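Local atomic coordinates of galacto-N-biose/lacto-N-biose I transporter substrate-binding protein (Bifidobacterium longum, PDB entry 2Z8F), a protein that binds the disaccharides galacto-N-biose and lacto-N-biose I, and also lacto-N-tetraose, as the solute-binding component of a bifidobacterial ABC transporter. Residues Pro75-Val80 with Lys302-Phe307; Ile18-Arg23 with Asp309-Gln314; Gly14-Thr19 with Ser298-Glu303. One frame throughout, in Å; residues are numbered along the deposited sequence.

Contact 1: residues Pro75-Val80 with Lys302-Phe307; sequences PDLAQV and KEAMEF. With ZN (zinc ion), chain E.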
loop_
_atom_site.group_PDB
_atom_site.type_symbol
_atom_site.label_atom_id
_atom_site.label_comp_id
_atom_site.label_asym_id
_atom_site.label_seq_id
_atom_site.Cartn_x
_atom_site.Cartn_y
_atom_site.Cartn_z
ATOM N N PRO A 75 22.269 2.793 -0.884
ATOM C CA PRO A 75 22.340 2.252 0.469
ATOM C C PRO A 75 22.413 0.727 0.456
ATOM O O PRO A 75 22.168 0.106 -0.581
ATOM C CB PRO A 75 21.014 2.690 1.082
ATOM C CG PRO A 75 20.050 2.717 -0.095
ATOM C CD PRO A 75 20.901 3.253 -1.227
ATOM N N ASP A 76 22.731 0.121 1.592
ATOM C CA ASP A 76 22.682 -1.351 1.699
ATOM C C ASP A 76 21.259 -1.887 1.636
ATOM O O ASP A 76 21.014 -2.917 0.984
ATOM C CB ASP A 76 23.339 -1.796 3.010
ATOM C CG ASP A 76 24.783 -1.389 3.069
ATOM O OD1 ASP A 76 25.615 -2.088 2.454
ATOM O OD2 ASP A 76 25.073 -0.334 3.701
ATOM N N LEU A 77 20.350 -1.170 2.296
ATOM C CA LEU A 77 18.963 -1.568 2.480
ATOM C C LEU A 77 18.064 -0.454 1.997
ATOM O O LEU A 77 18.324 0.729 2.274
ATOM C CB LEU A 77 18.675 -1.794 3.969
ATOM C CG LEU A 77 19.294 -3.023 4.638
ATOM C CD1 LEU A 77 19.161 -2.961 6.145
ATOM C CD2 LEU A 77 18.610 -4.308 4.084
ATOM N N ALA A 78 16.986 -0.812 1.312
ATOM C CA ALA A 78 16.028 0.194 0.851
ATOM C C ALA A 78 14.612 -0.340 0.852
ATOM O O ALA A 78 14.371 -1.486 0.426
ATOM C CB ALA A 78 16.397 0.668 -0.561
ATOM N N GLN A 79 13.664 0.487 1.281
ATOM C CA GLN A 79 12.254 0.092 1.209
ATOM C C GLN A 79 11.863 -0.107 -0.261
ATOM O O GLN A 79 12.131 0.757 -1.091
ATOM C CB GLN A 79 11.360 1.163 1.839
ATOM C CG GLN A 79 9.880 0.797 1.786
ATOM C CD GLN A 79 9.015 1.779 2.524
ATOM O OE1 GLN A 79 9.502 2.557 3.360
ATOM N NE2 GLN A 79 7.717 1.753 2.237
ATOM N N VAL A 80 11.233 -1.243 -0.573
ATOM C CA VAL A 80 10.825 -1.527 -1.944
ATOM C C VAL A 80 9.454 -2.173 -1.814
ATOM O O VAL A 80 9.305 -3.180 -1.104
ATOM C CB VAL A 80 11.799 -2.516 -2.625
ATOM C CG1 VAL A 80 11.264 -2.961 -3.997
ATOM C CG2 VAL A 80 13.190 -1.886 -2.760
ATOM N N LYS A 302 24.865 -10.097 5.088
ATOM C CA LYS A 302 24.508 -10.814 6.313
ATOM C C LYS A 302 24.096 -9.883 7.439
ATOM O O LYS A 302 23.089 -10.096 8.106
ATOM C CB LYS A 302 25.652 -11.703 6.807
ATOM C CG LYS A 302 25.224 -12.552 7.978
ATOM C CD LYS A 302 26.199 -13.629 8.376
ATOM C CE LYS A 302 25.577 -14.453 9.496
ATOM N NZ LYS A 302 26.387 -15.661 9.908
ATOM N N GLU A 303 24.904 -8.857 7.673
ATOM C CA GLU A 303 24.601 -7.935 8.752
ATOM C C GLU A 303 23.442 -6.989 8.412
ATOM O O GLU A 303 22.666 -6.617 9.281
ATOM C CB GLU A 303 25.861 -7.161 9.169
ATOM C CG GLU A 303 26.980 -8.049 9.702
ATOM C CD GLU A 303 27.800 -8.672 8.591
ATOM O OE1 GLU A 303 28.090 -7.972 7.578
ATOM O OE2 GLU A 303 28.172 -9.880 8.710
ATOM N N ALA A 304 23.314 -6.600 7.147
ATOM C CA ALA A 304 22.126 -5.906 6.720
ATOM C C ALA A 304 20.858 -6.682 7.082
ATOM O O ALA A 304 19.898 -6.116 7.606
ATOM C CB ALA A 304 22.179 -5.619 5.215
ATOM N N MET A 305 20.863 -7.987 6.809
ATOM C CA MET A 305 19.696 -8.818 7.083
ATOM C C MET A 305 19.490 -9.092 8.577
ATOM O O MET A 305 18.357 -9.161 9.064
ATOM C CB MET A 305 19.808 -10.121 6.291
ATOM C CG MET A 305 19.671 -9.881 4.774
ATOM S SD MET A 305 17.945 -9.646 4.308
ATOM C CE MET A 305 17.318 -11.351 4.291
ATOM N N GLU A 306 20.596 -9.185 9.309
ATOM C CA GLU A 306 20.545 -9.333 10.762
ATOM C C GLU A 306 19.799 -8.149 11.405
ATOM O O GLU A 306 18.849 -8.309 12.188
ATOM C CB GLU A 306 21.973 -9.409 11.302
ATOM C CG GLU A 306 22.074 -9.346 12.835
ATOM C CD GLU A 306 21.588 -10.595 13.574
ATOM O OE1 GLU A 306 20.976 -11.520 12.985
ATOM O OE2 GLU A 306 21.815 -10.623 14.803
ATOM N N PHE A 307 20.246 -6.951 11.046
ATOM C CA PHE A 307 19.566 -5.735 11.483
ATOM C C PHE A 307 18.120 -5.694 11.007
ATOM O O PHE A 307 17.226 -5.402 11.795
ATOM C CB PHE A 307 20.313 -4.455 11.042
ATOM C CG PHE A 307 19.402 -3.249 10.973
ATOM C CD1 PHE A 307 19.037 -2.574 12.142
ATOM C CD2 PHE A 307 18.858 -2.810 9.747
ATOM C CE1 PHE A 307 18.154 -1.490 12.123
ATOM C CE2 PHE A 307 17.982 -1.721 9.716
ATOM C CZ PHE A 307 17.614 -1.055 10.918
HETATM ZN ZN ZN E . 29.698 -8.214 6.584
#
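In the apolar core between the mixed beta sheet of one lobe and helix 301-311, Leu77 of the sheet meets Ala304 and Phe307 of the helix. Leu77 does the touching with its branch carbon and both methyls. The branch point, CG, sits 3.9 Å from Ala304 CB, and the CD2 methyl lies 4.0 Å from the same CB. The other methyl, CD1, reaches past the alanine, coming within 3.6 Å of Ala304 O and, equally, within 3.6 Å of Phe307 CD2. That last approach is made at the edge of the Phe307 ring, close to its plane, so the leucine does not lie over the aromatic face. Phe307 carries its ring anti to the backbone N (chi1 157°), which brings the CD2 rim beside the leucine; a further edge-to-face meeting with Trp40 also engages this ring.

The arrangement is a helix laid against a sheet, as expected of the two-lobed alpha/beta fold of solute-binding proteins. Strand 77-81 runs between strands 16-22 and 290-294, and Leu77 also packs on Ile18, Val292 and Val294 of these strands. The small side chain of Ala304 allows the leucine to come close to the helix backbone, while Phe307, one turn on, fills the flank.

At the two ends the same segments serve different sites. Gln79, on the strand, gives a hydrogen bond through NE2 to O4 of the bound galactose. On the helix, Glu303 bends at its second torsion (chi2 82°) and binds a zinc ion through OE1 at 1.9 Å, with Asp12 and His300 as the other protein ligands; in the helix backbone Phe307 N bonds to Glu303 O at 3.0 Å.

Contact 2: residues Ile18-Arg23 with Asp309-Gln314; sequences ITYMHR and DWFNTQ. With NAG (2-acetamido-2-deoxy-beta-D-glucopyranose), chain C.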
loop_
_atom_site.group_PDB
_atom_site.type_symbol
_atom_site.label_atom_id
_atom_site.label_comp_id
_atom_site.label_asym_id
_atom_site.label_seq_id
_atom_site.Cartn_x
_atom_site.Cartn_y
_atom_site.Cartn_z
ATOM N N ILE A 18 26.163 0.018 7.950
ATOM C CA ILE A 18 25.021 -0.283 7.080
ATOM C C ILE A 18 24.210 0.995 6.889
ATOM O O ILE A 18 24.036 1.769 7.828
ATOM C CB ILE A 18 24.100 -1.351 7.787
ATOM C CG1 ILE A 18 24.868 -2.654 8.009
ATOM C CG2 ILE A 18 22.750 -1.589 7.029
ATOM C CD1 ILE A 18 25.484 -3.230 6.754
ATOM N N THR A 19 23.720 1.226 5.675
ATOM C CA THR A 19 22.778 2.309 5.445
ATOM C C THR A 19 21.427 1.739 5.069
ATOM O O THR A 19 21.370 0.707 4.385
ATOM C CB THR A 19 23.236 3.254 4.343
ATOM O OG1 THR A 19 23.714 2.505 3.210
ATOM C CG2 THR A 19 24.358 4.129 4.876
ATOM N N TYR A 20 20.372 2.390 5.557
ATOM C CA TYR A 20 18.958 2.009 5.300
ATOM C C TYR A 20 18.181 3.264 4.891
ATOM O O TYR A 20 18.063 4.213 5.688
ATOM C CB TYR A 20 18.372 1.378 6.575
ATOM C CG TYR A 20 16.865 1.140 6.622
ATOM C CD1 TYR A 20 16.118 0.873 5.470
ATOM C CD2 TYR A 20 16.198 1.127 7.848
ATOM C CE1 TYR A 20 14.740 0.621 5.548
ATOM C CE2 TYR A 20 14.833 0.894 7.933
ATOM C CZ TYR A 20 14.103 0.657 6.789
ATOM O OH TYR A 20 12.747 0.449 6.964
ATOM N N MET A 21 17.684 3.282 3.648
ATOM C CA MET A 21 16.819 4.355 3.159
ATOM C C MET A 21 15.378 3.849 3.173
ATOM O O MET A 21 15.075 2.767 2.644
ATOM C CB MET A 21 17.183 4.794 1.742
ATOM C CG MET A 21 16.371 6.002 1.292
ATOM S SD MET A 21 16.627 6.497 -0.439
ATOM C CE MET A 21 17.173 5.008 -1.211
ATOM N N HIS A 22 14.507 4.614 3.802
ATOM C CA HIS A 22 13.114 4.207 3.924
ATOM C C HIS A 22 12.194 5.354 3.478
ATOM O O HIS A 22 12.642 6.524 3.320
ATOM C CB HIS A 22 12.809 3.847 5.376
ATOM C CG HIS A 22 12.856 5.028 6.302
ATOM N ND1 HIS A 22 11.789 5.876 6.483
ATOM C CD2 HIS A 22 13.869 5.529 7.053
ATOM C CE1 HIS A 22 12.130 6.844 7.323
ATOM N NE2 HIS A 22 13.392 6.657 7.682
ATOM N N ARG A 23 10.915 5.042 3.306
ATOM C CA ARG A 23 9.926 6.080 3.076
ATOM C C ARG A 23 8.742 5.954 4.053
ATOM O O ARG A 23 7.577 6.148 3.698
ATOM C CB ARG A 23 9.521 6.181 1.603
ATOM C CG ARG A 23 9.143 4.830 0.944
ATOM C CD ARG A 23 8.732 5.066 -0.517
ATOM N NE ARG A 23 8.441 3.837 -1.259
ATOM C CZ ARG A 23 7.240 3.269 -1.356
ATOM N NH1 ARG A 23 6.194 3.755 -0.693
ATOM N NH2 ARG A 23 7.114 2.180 -2.139
ATOM N N ASP A 309 15.955 -8.035 10.194
ATOM C CA ASP A 309 15.099 -8.915 10.943
ATOM C C ASP A 309 14.723 -8.306 12.289
ATOM O O ASP A 309 13.576 -8.386 12.709
ATOM C CB ASP A 309 15.742 -10.286 11.132
ATOM C CG ASP A 309 14.982 -11.138 12.095
ATOM O OD1 ASP A 309 13.918 -11.689 11.682
ATOM O OD2 ASP A 309 15.411 -11.251 13.269
ATOM N N TRP A 310 15.697 -7.697 12.971
ATOM C CA TRP A 310 15.379 -7.025 14.221
ATOM C C TRP A 310 14.394 -5.869 13.955
ATOM O O TRP A 310 13.350 -5.760 14.615
ATOM C CB TRP A 310 16.662 -6.506 14.918
ATOM C CG TRP A 310 16.377 -5.765 16.206
ATOM C CD1 TRP A 310 16.235 -6.296 17.472
ATOM C CD2 TRP A 310 16.177 -4.351 16.346
ATOM N NE1 TRP A 310 15.957 -5.291 18.383
ATOM C CE2 TRP A 310 15.926 -4.091 17.714
ATOM C CE3 TRP A 310 16.191 -3.275 15.441
ATOM C CZ2 TRP A 310 15.688 -2.790 18.203
ATOM C CZ3 TRP A 310 15.947 -2.005 15.921
ATOM C CH2 TRP A 310 15.710 -1.770 17.291
ATOM N N PHE A 311 14.718 -5.014 12.984
ATOM C CA PHE A 311 13.900 -3.828 12.740
ATOM C C PHE A 311 12.466 -4.219 12.404
ATOM O O PHE A 311 11.516 -3.658 12.949
ATOM C CB PHE A 311 14.512 -2.954 11.631
ATOM C CG PHE A 311 13.801 -1.646 11.442
ATOM C CD1 PHE A 311 14.190 -0.519 12.167
ATOM C CD2 PHE A 311 12.753 -1.535 10.537
ATOM C CE1 PHE A 311 13.528 0.688 11.991
ATOM C CE2 PHE A 311 12.073 -0.362 10.353
ATOM C CZ PHE A 311 12.471 0.785 11.071
ATOM N N ASN A 312 12.314 -5.206 11.528
ATOM C CA ASN A 312 10.988 -5.608 11.055
ATOM C C ASN A 312 10.194 -6.418 12.068
ATOM O O ASN A 312 9.033 -6.775 11.811
ATOM C CB ASN A 312 11.102 -6.386 9.741
ATOM C CG ASN A 312 11.351 -5.491 8.554
ATOM O OD1 ASN A 312 11.528 -4.268 8.696
ATOM N ND2 ASN A 312 11.337 -6.086 7.359
ATOM N N THR A 313 10.810 -6.721 13.213
ATOM C CA THR A 313 10.092 -7.351 14.324
ATOM C C THR A 313 9.871 -6.423 15.533
ATOM O O THR A 313 9.434 -6.876 16.596
ATOM C CB THR A 313 10.734 -8.735 14.765
ATOM O OG1 THR A 313 12.108 -8.556 15.113
ATOM C CG2 THR A 313 10.642 -9.761 13.638
ATOM N N GLN A 314 10.133 -5.119 15.363
ATOM C CA GLN A 314 9.782 -4.131 16.407
ATOM C C GLN A 314 8.319 -3.722 16.253
ATOM O O GLN A 314 7.985 -2.585 15.914
ATOM C CB GLN A 314 10.730 -2.904 16.357
ATOM C CG GLN A 314 12.221 -3.291 16.522
ATOM C CD GLN A 314 12.426 -4.242 17.705
ATOM O OE1 GLN A 314 12.210 -3.874 18.855
ATOM N NE2 GLN A 314 12.794 -5.482 17.415
HETATM C C1 NAG C . 2.000 6.460 -2.057
HETATM C C2 NAG C . 2.614 5.201 -1.444
HETATM C C3 NAG C . 2.436 5.083 0.077
HETATM C C4 NAG C . 2.800 6.434 0.755
HETATM C C5 NAG C . 1.992 7.537 0.061
HETATM C C6 NAG C . 2.160 8.891 0.757
HETATM C C7 NAG C . 2.817 3.142 -2.683
HETATM C C8 NAG C . 2.097 1.984 -3.321
HETATM N N2 NAG C . 2.020 4.033 -2.122
HETATM O O3 NAG C . 3.300 3.998 0.389
HETATM O O4 NAG C . 2.424 6.379 2.109
HETATM O O5 NAG C . 2.409 7.587 -1.292
HETATM O O6 NAG C . 3.496 9.304 0.611
HETATM O O7 NAG C . 4.048 3.169 -2.696
#
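Tyr20 turns an edge of its ring toward the face of Phe311, a T-shaped aromatic pair that joins strand 16-22 to the C-terminal end of helix 301-311. The ring centroids are 5.3 Å apart and the planes stand at 79°. Tyr20 CE2 lies over the phenylalanine toward its rim, 3.9 Å from Phe311 CE2, and Tyr20 OH comes to 3.5 Å from that same Phe311 CE2. Both aromatic groups extend anti to their backbone N (chi1 169° for Tyr20), which points the two rings at each other. Ile36 and Val37 of helix 33-43 also pack on Phe311.

Beyond this compact pair the segments diverge. The chain leaves the helix in a type I turn from Phe311 to Gln314, and the partly exposed Thr313 and Gln314 stay well clear of the strand; Gln314 NE2 folds back to Trp310 O, 2.9 Å away. At the other end Arg23 enters the sugar pocket, where its NH1 makes weak hydrogen bonds to O7 (3.0 Å) and O3 (3.1 Å) of the N-acetylglucosamine, and its NH2 is paired with Glu84.

The tyrosine hydroxyl, buried beside an aromatic ring, is satisfied by Gln127 NE2, which also bonds to Asn312 OD1; one amide thus links the polar ends of both segments.

Contact 3: residues Gly14-Thr19 with Ser298-Glu303; sequences GVVNIT and SKHPKE. With ZN (zinc ion), chain E.
One face of the His300 imidazole is covered by Val16, whose CG1 methyl stands 3.6 Å above the ring plane, while the ND1 corner of the ring holds the zinc ion at 2.0 Å. The methyl makes a CH-pi contact, 3.8 Å from the ring centroid and 20° off the normal, displaced toward the rim. The second methyl, CG2, lies over the same face nearer the metal-binding side, 3.6 Å from His300 CE1, so both methyls of Val16 cap one face of the ring.

This is a surface zinc site built where the first strand of the sheet, 16-22, runs past the start of helix 301-311; His300 is the N-cap residue of that helix. With CG anti to the carbonyl carbon (chi1 -64°), its ring turns toward the strand and lies against Val16. Asp12, just before the strand, supplies the third protein ligand, so the metal ties the N-terminal segment to the beginning of the helix. Inside this coordination sphere His300 ND1 and Glu303 OE1 are only 3.1 Å apart, a closeness that follows from their sharing the metal and is no hydrogen bond. Val16 CG1 also borders that carboxylate, 4.0 Å from Glu303 OE1.

Deeper along the strand, Ile18 meets the histidine at the root of its side chain, its CD1 methyl 3.8 Å from His300 CB. The loop before the helix is shaped by an ST turn: Ser298 OG, also bonded to Asp76 OD1, accepts from His300 N at 3.3 Å with an N-H...O angle of 154°.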
loop_
_atom_site.group_PDB
_atom_site.type_symbol
_atom_site.label_atom_id
_atom_site.label_comp_id
_atom_site.label_asym_id
_atom_site.label_seq_id
_atom_site.Cartn_x
_atom_site.Cartn_y
_atom_site.Cartn_z
ATOM N N GLY A 14 35.855 -4.930 13.073
ATOM C CA GLY A 14 35.103 -4.727 14.296
ATOM C C GLY A 14 33.774 -4.004 14.116
ATOM O O GLY A 14 32.784 -4.385 14.722
ATOM N N VAL A 15 33.764 -2.972 13.273
ATOM C CA VAL A 15 32.557 -2.190 13.006
ATOM C C VAL A 15 32.187 -2.301 11.520
ATOM O O VAL A 15 32.992 -1.962 10.629
ATOM C CB VAL A 15 32.739 -0.687 13.397
ATOM C CG1 VAL A 15 31.478 0.111 13.108
ATOM C CG2 VAL A 15 33.120 -0.547 14.885
ATOM N N VAL A 16 30.970 -2.789 11.268
ATOM C CA VAL A 16 30.384 -2.803 9.947
ATOM C C VAL A 16 29.372 -1.667 9.925
ATOM O O VAL A 16 28.647 -1.466 10.896
ATOM C CB VAL A 16 29.735 -4.193 9.668
ATOM C CG1 VAL A 16 28.665 -4.113 8.593
ATOM C CG2 VAL A 16 30.837 -5.194 9.286
ATOM N N ASN A 17 29.356 -0.904 8.827
ATOM C CA ASN A 17 28.436 0.215 8.706
ATOM C C ASN A 17 27.447 -0.055 7.598
ATOM O O ASN A 17 27.865 -0.291 6.471
ATOM C CB ASN A 17 29.201 1.484 8.389
ATOM C CG ASN A 17 30.001 1.993 9.577
ATOM O OD1 ASN A 17 29.443 2.587 10.498
ATOM N ND2 ASN A 17 31.316 1.809 9.534
ATOM N N ILE A 18 26.163 0.018 7.950
ATOM C CA ILE A 18 25.021 -0.283 7.080
ATOM C C ILE A 18 24.210 0.995 6.889
ATOM O O ILE A 18 24.036 1.769 7.828
ATOM C CB ILE A 18 24.100 -1.351 7.787
ATOM C CG1 ILE A 18 24.868 -2.654 8.009
ATOM C CG2 ILE A 18 22.750 -1.589 7.029
ATOM C CD1 ILE A 18 25.484 -3.230 6.754
ATOM N N THR A 19 23.720 1.226 5.675
ATOM C CA THR A 19 22.778 2.309 5.445
ATOM C C THR A 19 21.427 1.739 5.069
ATOM O O THR A 19 21.370 0.707 4.385
ATOM C CB THR A 19 23.236 3.254 4.343
ATOM O OG1 THR A 19 23.714 2.505 3.210
ATOM C CG2 THR A 19 24.358 4.129 4.876
ATOM N N SER A 298 25.795 -4.057 -2.021
ATOM C CA SER A 298 26.040 -4.098 -0.576
ATOM C C SER A 298 27.130 -5.120 -0.270
ATOM O O SER A 298 27.056 -6.261 -0.697
ATOM C CB SER A 298 24.789 -4.451 0.224
ATOM O OG SER A 298 25.139 -4.595 1.602
ATOM N N LYS A 299 28.126 -4.686 0.495
ATOM C CA LYS A 299 29.246 -5.526 0.901
ATOM C C LYS A 299 28.909 -6.378 2.123
ATOM O O LYS A 299 29.654 -7.309 2.460
ATOM C CB LYS A 299 30.452 -4.633 1.243
ATOM C CG LYS A 299 30.852 -3.637 0.145
ATOM C CD LYS A 299 31.282 -4.366 -1.134
ATOM C CE LYS A 299 32.814 -4.466 -1.248
ATOM N NZ LYS A 299 33.235 -5.616 -2.090
ATOM N N HIS A 300 27.800 -6.053 2.794
ATOM C CA HIS A 300 27.470 -6.695 4.054
ATOM C C HIS A 300 26.050 -7.197 4.109
ATOM O O HIS A 300 25.290 -6.800 4.987
ATOM C CB HIS A 300 27.797 -5.766 5.233
ATOM C CG HIS A 300 29.261 -5.470 5.351
ATOM N ND1 HIS A 300 30.168 -6.388 5.837
ATOM C CD2 HIS A 300 29.980 -4.378 4.995
ATOM C CE1 HIS A 300 31.383 -5.867 5.786
ATOM N NE2 HIS A 300 31.294 -4.642 5.289
ATOM N N PRO A 301 25.683 -8.105 3.174
ATOM C CA PRO A 301 24.319 -8.634 3.183
ATOM C C PRO A 301 23.939 -9.366 4.466
ATOM O O PRO A 301 22.793 -9.272 4.888
ATOM C CB PRO A 301 24.307 -9.625 2.015
ATOM C CG PRO A 301 25.740 -9.966 1.769
ATOM C CD PRO A 301 26.508 -8.713 2.115
ATOM N N LYS A 302 24.865 -10.097 5.088
ATOM C CA LYS A 302 24.508 -10.814 6.313
ATOM C C LYS A 302 24.096 -9.883 7.439
ATOM O O LYS A 302 23.089 -10.096 8.106
ATOM C CB LYS A 302 25.652 -11.703 6.807
ATOM C CG LYS A 302 25.224 -12.552 7.978
ATOM C CD LYS A 302 26.199 -13.629 8.376
ATOM C CE LYS A 302 25.577 -14.453 9.496
ATOM N NZ LYS A 302 26.387 -15.661 9.908
ATOM N N GLU A 303 24.904 -8.857 7.673
ATOM C CA GLU A 303 24.601 -7.935 8.752
ATOM C C GLU A 303 23.442 -6.989 8.412
ATOM O O GLU A 303 22.666 -6.617 9.281
ATOM C CB GLU A 303 25.861 -7.161 9.169
ATOM C CG GLU A 303 26.980 -8.049 9.702
ATOM C CD GLU A 303 27.800 -8.672 8.591
ATOM O OE1 GLU A 303 28.090 -7.972 7.578
ATOM O OE2 GLU A 303 28.172 -9.880 8.710
HETATM ZN ZN ZN E . 29.698 -8.214 6.584
#

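In the fold
From the N terminus, the chain first forms strand 16-22, the origin of two closures: contact 3 brings back residues 298-303 at its beginning, and contact 2 brings back residues 309-314 farther along. Residues 75-80, on the neighbouring parallel strand, open contact 1, which is completed by 302-307 and nests inside the loop closed by contact 2. Contacts 1 and 3 end on the same stretch, sharing Lys302 and Glu303. All three thus lay helix 301-311 along two adjoining strands of one sheet, with the zinc site near one end and the sugar pocket toward the other. Asp76 OD2, bonded to Thr19 N, joins strand 16-22 to the start of contact 1.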